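Side-chain contacts in CysE, serine acetyltransferase (Brucella abortus, PDB 4HZD), which probably catalyses acetyl transfer from acetyl-coenzyme A to serine, giving the O-acetylserine needed for cysteine biosynthesis: residues D17-W20 and H21-A25; P49-E52 and E53-H57. All coordinates share one frame; numbering follows the deposited sequence.

Interaction 1: D17-W20 and H21-A25; sequences DPIW and HSIRA
His21 is the first residue to reach back: its backbone N-H points nearly straight at Asp17 O, 3.2 Å from N to O. The imidazole lies obliquely beside that same carbonyl without a hydrogen bond from ND1, and its CE1 comes up alongside the Asp17 CB. Asp17 is the N-cap of the helix, but its carboxylate turns elsewhere, to a salt bridge with Arg92.

At Ser22 one oxygen takes two donors. Pro18 O accepts from Ser22 OG at 2.6 Å and from Ser22 N at 3.0 Å, and the two arrive from opposite faces of the carbonyl plane. The hydroxyl gets there because OG lies beside its own backbone N (chi1 -44°), folded back along the helix.

Ile23 continues the backbone ladder, with its N bonded to Ile19 O at 3.0 Å. Its side chain lies next to that of Ile19 and points the same way, CD1 against CG2 of Ile19 at 3.8 Å, while its CG2 approaches Trp20 CZ3 at 4.2 Å.

Arg24 bonds through its backbone N to Trp20 O, but its side chain does more. CG sits squarely over the six-membered ring of Trp20, 3.6 Å from the centroid, a CH-pi contact. CD follows over the indole, and a bend at chi3 carries the guanidinium past the ring's end, where NH1 lies 3.2 Å from Trp20 CZ2. That carbon sits at the guanidinium edge, near its plane; with the two planes 65° apart, the groups do not stack. NH2 is anchored on Leu46 O.

These are the first two turns of helix 18-33, with Ile19-Ile23 and Trp20-Arg24 as i to i+4 side-chain pairs, in the helical N-terminal region of a serine acetyltransferase.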
loop_
_atom_site.group_PDB
_atom_site.type_symbol
_atom_site.label_atom_id
_atom_site.label_comp_id
_atom_site.label_asym_id
_atom_site.label_seq_id
_atom_site.Cartn_x
_atom_site.Cartn_y
_atom_site.Cartn_z
ATOM N N ASP A 17 -32.242 -18.917 -1.688
ATOM C CA ASP A 17 -31.266 -18.045 -1.034
ATOM C C ASP A 17 -31.668 -16.582 -1.206
ATOM O O ASP A 17 -30.913 -15.821 -1.824
ATOM C CB ASP A 17 -29.869 -18.271 -1.655
ATOM C CG ASP A 17 -28.722 -17.838 -0.738
ATOM O OD1 ASP A 17 -28.941 -17.231 0.320
ATOM O OD2 ASP A 17 -27.566 -18.103 -1.095
ATOM N N PRO A 18 -32.838 -16.167 -0.663
ATOM C CA PRO A 18 -33.257 -14.789 -0.918
ATOM C C PRO A 18 -32.286 -13.741 -0.374
ATOM O O PRO A 18 -32.278 -12.609 -0.886
ATOM C CB PRO A 18 -34.625 -14.681 -0.209
ATOM C CG PRO A 18 -34.608 -15.785 0.796
ATOM C CD PRO A 18 -33.859 -16.898 0.117
ATOM N N ILE A 19 -31.482 -14.097 0.638
ATOM C CA ILE A 19 -30.537 -13.134 1.225
ATOM C C ILE A 19 -29.472 -12.783 0.186
ATOM O O ILE A 19 -29.261 -11.612 -0.088
ATOM C CB ILE A 19 -29.918 -13.591 2.583
ATOM C CG1 ILE A 19 -30.979 -13.634 3.709
ATOM C CG2 ILE A 19 -28.775 -12.654 3.010
ATOM C CD1 ILE A 19 -30.570 -14.452 4.956
ATOM N N TRP A 20 -28.839 -13.792 -0.417
ATOM C CA TRP A 20 -27.819 -13.557 -1.481
ATOM C C TRP A 20 -28.371 -12.858 -2.692
ATOM O O TRP A 20 -27.721 -11.967 -3.278
ATOM C CB TRP A 20 -27.222 -14.887 -1.891
ATOM C CG TRP A 20 -26.154 -14.873 -2.969
ATOM C CD1 TRP A 20 -26.042 -15.752 -4.036
ATOM C CD2 TRP A 20 -24.990 -13.961 -3.094
ATOM N NE1 TRP A 20 -24.914 -15.482 -4.787
ATOM C CE2 TRP A 20 -24.240 -14.415 -4.276
ATOM C CE3 TRP A 20 -24.513 -12.859 -2.370
ATOM C CZ2 TRP A 20 -23.072 -13.783 -4.691
ATOM C CZ3 TRP A 20 -23.334 -12.237 -2.788
ATOM C CH2 TRP A 20 -22.642 -12.673 -3.941
ATOM N N HIS A 21 -29.561 -13.266 -3.128
ATOM C CA HIS A 21 -30.135 -12.642 -4.322
ATOM C C HIS A 21 -30.475 -11.203 -4.089
ATOM O O HIS A 21 -30.225 -10.371 -4.967
ATOM C CB HIS A 21 -31.344 -13.424 -4.874
ATOM C CG HIS A 21 -30.998 -14.819 -5.322
ATOM N ND1 HIS A 21 -31.637 -15.909 -4.850
ATOM C CD2 HIS A 21 -30.006 -15.285 -6.196
ATOM C CE1 HIS A 21 -31.096 -17.020 -5.406
ATOM N NE2 HIS A 21 -30.097 -16.639 -6.220
ATOM N N SER A 22 -31.043 -10.868 -2.932
ATOM C CA SER A 22 -31.304 -9.444 -2.646
ATOM C C SER A 22 -30.007 -8.652 -2.586
ATOM O O SER A 22 -29.953 -7.519 -3.063
ATOM C CB SER A 22 -32.054 -9.217 -1.330
ATOM O OG SER A 22 -33.100 -10.133 -1.234
ATOM N N ILE A 23 -28.976 -9.226 -1.963
ATOM C CA ILE A 23 -27.696 -8.537 -1.880
ATOM C C ILE A 23 -27.120 -8.279 -3.288
ATOM O O ILE A 23 -26.654 -7.197 -3.550
ATOM C CB ILE A 23 -26.674 -9.281 -0.985
ATOM C CG1 ILE A 23 -27.043 -9.079 0.489
ATOM C CG2 ILE A 23 -25.230 -8.788 -1.254
ATOM C CD1 ILE A 23 -26.396 -10.103 1.419
ATOM N N ARG A 24 -27.184 -9.258 -4.181
ATOM C CA ARG A 24 -26.708 -9.060 -5.565
ATOM C C ARG A 24 -27.477 -7.918 -6.284
ATOM O O ARG A 24 -26.871 -7.070 -6.943
ATOM C CB ARG A 24 -26.811 -10.364 -6.361
ATOM C CG ARG A 24 -25.839 -11.463 -5.907
ATOM C CD ARG A 24 -25.799 -12.585 -6.979
ATOM N NE ARG A 24 -25.188 -12.109 -8.225
ATOM C CZ ARG A 24 -23.880 -11.980 -8.426
ATOM N NH1 ARG A 24 -23.017 -12.265 -7.463
ATOM N NH2 ARG A 24 -23.424 -11.567 -9.595
ATOM N N ALA A 25 -28.804 -7.909 -6.147
ATOM C CA ALA A 25 -29.629 -6.856 -6.750
ATOM C C ALA A 25 -29.314 -5.458 -6.178
ATOM O O ALA A 25 -29.198 -4.452 -6.916
ATOM C CB ALA A 25 -31.097 -7.198 -6.564
#

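Interaction 2: P49-E52 and E53-H57; sequences PSLE and EAVMH
Ser50 is the N-cap of helix 51-63, and it meets Glu53 twice. Ser50 OG takes the backbone N-H of Glu53, 3.2 Å from N with an N-H...O angle of 157°, and so satisfies a first-turn donor. It can do this because OG is tucked between its own backbone N and carbonyl carbon (chi1 69°), which turns the hydroxyl in over the first turn. The same hydroxyl donates to Glu53 OE2 at 2.8 Å, although that oxygen also crowds the Pro49 ring, so its exact place is doubtful. As modelled, the serine oxygen is both acceptor and donor to one residue: CG of Glu53 lies beside its own backbone N, and from there the extended chain runs to the Ser50 hydroxyl.

The next amides are served by main-chain carbonyls. Ala54 N bonds to Ser50 O at 3.0 Å, Val55 N to Leu51 O at 3.0 Å, and Met56 N to Glu52 O at 2.9 Å. Met56 also lays its CG against that last oxygen, 3.1 Å away, and a bend at chi3 brings CE back toward it.

Glu52 points its carboxylate away from this ladder. OE2 is held twice from outside, by the hydroxyl of Ser88 and by a salt bridge to Arg92, which probably favours the charged form. On the apolar side, Leu51 CD1 meets Val55 CG2 at 4.0 Å, the two side chains slanting across one another.

This start of helix 51-63 packs on three helices: Leu51 and Ala54 on helix 18-33, Leu51, Glu52 and Met56 on helix 87-101, and Glu52 and Met56 also on helix 70-83. Glu53, Ala54 and His57 touch Gln48 in a loop, and His57 also packs against Asp71 of the second subunit.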
loop_
_atom_site.group_PDB
_atom_site.type_symbol
_atom_site.label_atom_id
_atom_site.label_comp_id
_atom_site.label_asym_id
_atom_site.label_seq_id
_atom_site.Cartn_x
_atom_site.Cartn_y
_atom_site.Cartn_z
ATOM N N PRO A 49 -19.032 -15.649 -6.597
ATOM C CA PRO A 49 -20.106 -16.598 -6.938
ATOM C C PRO A 49 -20.960 -17.019 -5.732
ATOM O O PRO A 49 -21.863 -17.849 -5.899
ATOM C CB PRO A 49 -19.347 -17.821 -7.467
ATOM C CG PRO A 49 -18.042 -17.781 -6.745
ATOM C CD PRO A 49 -17.714 -16.308 -6.498
ATOM N N SER A 50 -20.685 -16.473 -4.538
ATOM C CA SER A 50 -21.470 -16.859 -3.357
ATOM C C SER A 50 -21.418 -15.794 -2.265
ATOM O O SER A 50 -20.483 -14.981 -2.206
ATOM C CB SER A 50 -20.991 -18.222 -2.800
ATOM O OG SER A 50 -19.684 -18.143 -2.224
ATOM N N LEU A 51 -22.434 -15.788 -1.407
ATOM C CA LEU A 51 -22.444 -14.892 -0.267
ATOM C C LEU A 51 -21.255 -15.176 0.637
ATOM O O LEU A 51 -20.616 -14.246 1.109
ATOM C CB LEU A 51 -23.788 -15.004 0.473
ATOM C CG LEU A 51 -23.974 -14.180 1.755
ATOM C CD1 LEU A 51 -23.818 -12.670 1.506
ATOM C CD2 LEU A 51 -25.371 -14.460 2.270
ATOM N N GLU A 52 -20.926 -16.460 0.843
ATOM C CA GLU A 52 -19.771 -16.826 1.677
ATOM C C GLU A 52 -18.493 -16.172 1.185
ATOM O O GLU A 52 -17.705 -15.623 1.972
ATOM C CB GLU A 52 -19.571 -18.342 1.685
ATOM C CG GLU A 52 -20.639 -19.135 2.408
ATOM C CD GLU A 52 -21.873 -19.496 1.560
ATOM O OE1 GLU A 52 -22.075 -19.021 0.420
ATOM O OE2 GLU A 52 -22.696 -20.269 2.069
ATOM N N GLU A 53 -18.285 -16.230 -0.120
ATOM C CA GLU A 53 -17.104 -15.624 -0.727
ATOM C C GLU A 53 -17.105 -14.097 -0.654
ATOM O O GLU A 53 -16.060 -13.513 -0.407
ATOM C CB GLU A 53 -16.873 -16.139 -2.140
ATOM C CG GLU A 53 -16.244 -17.525 -2.156
ATOM C CD GLU A 53 -16.359 -18.171 -3.524
ATOM O OE1 GLU A 53 -15.308 -18.413 -4.148
ATOM O OE2 GLU A 53 -17.510 -18.409 -3.986
ATOM N N ALA A 54 -18.263 -13.459 -0.827
ATOM C CA ALA A 54 -18.356 -12.006 -0.603
ATOM C C ALA A 54 -17.970 -11.564 0.840
ATOM O O ALA A 54 -17.259 -10.543 1.003
ATOM C CB ALA A 54 -19.766 -11.507 -0.924
ATOM N N VAL A 55 -18.516 -12.274 1.842
ATOM C CA VAL A 55 -18.307 -11.994 3.293
ATOM C C VAL A 55 -16.835 -12.225 3.611
ATOM O O VAL A 55 -16.169 -11.334 4.187
ATOM C CB VAL A 55 -19.247 -12.867 4.231
ATOM C CG1 VAL A 55 -18.881 -12.801 5.726
ATOM C CG2 VAL A 55 -20.713 -12.459 4.077
ATOM N N MET A 56 -16.306 -13.369 3.197
ATOM C CA MET A 56 -14.851 -13.641 3.394
ATOM C C MET A 56 -13.973 -12.586 2.759
ATOM O O MET A 56 -13.002 -12.129 3.391
ATOM C CB MET A 56 -14.454 -15.028 2.866
ATOM C CG MET A 56 -15.168 -16.133 3.610
ATOM S SD MET A 56 -14.767 -17.818 3.125
ATOM C CE MET A 56 -14.737 -17.686 1.347
ATOM N N HIS A 57 -14.312 -12.192 1.522
ATOM C CA HIS A 57 -13.573 -11.150 0.837
ATOM C C HIS A 57 -13.655 -9.802 1.539
ATOM O O HIS A 57 -12.623 -9.176 1.789
ATOM C CB HIS A 57 -14.020 -11.010 -0.604
ATOM C CG HIS A 57 -13.379 -9.854 -1.324
ATOM N ND1 HIS A 57 -12.338 -10.010 -2.157
ATOM C CD2 HIS A 57 -13.680 -8.513 -1.329
ATOM C CE1 HIS A 57 -11.985 -8.825 -2.674
ATOM N NE2 HIS A 57 -12.799 -7.903 -2.162
#

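In the fold
Interactions 1 and 2 are the first turns of two helices that pack on each other, their centres 12 Å apart. The indole of Trp20 is sandwiched: Arg24 covers one face, and the start of helix 51-63 covers the other, with Leu51 N 3.6 Å from Trp20 CD2 and Ser50 C 3.6 Å from Trp20 CZ2. Leu51 also packs on the isoleucines, its CD1 3.6 Å from Ile23 CD1 and its CD2 3.9 Å from Ile19 CG2. Arg92 bridges both, paired with Asp17 and Glu52. Neither interaction includes residues of the coenzyme A pocket, which belongs to the left-handed beta-helix.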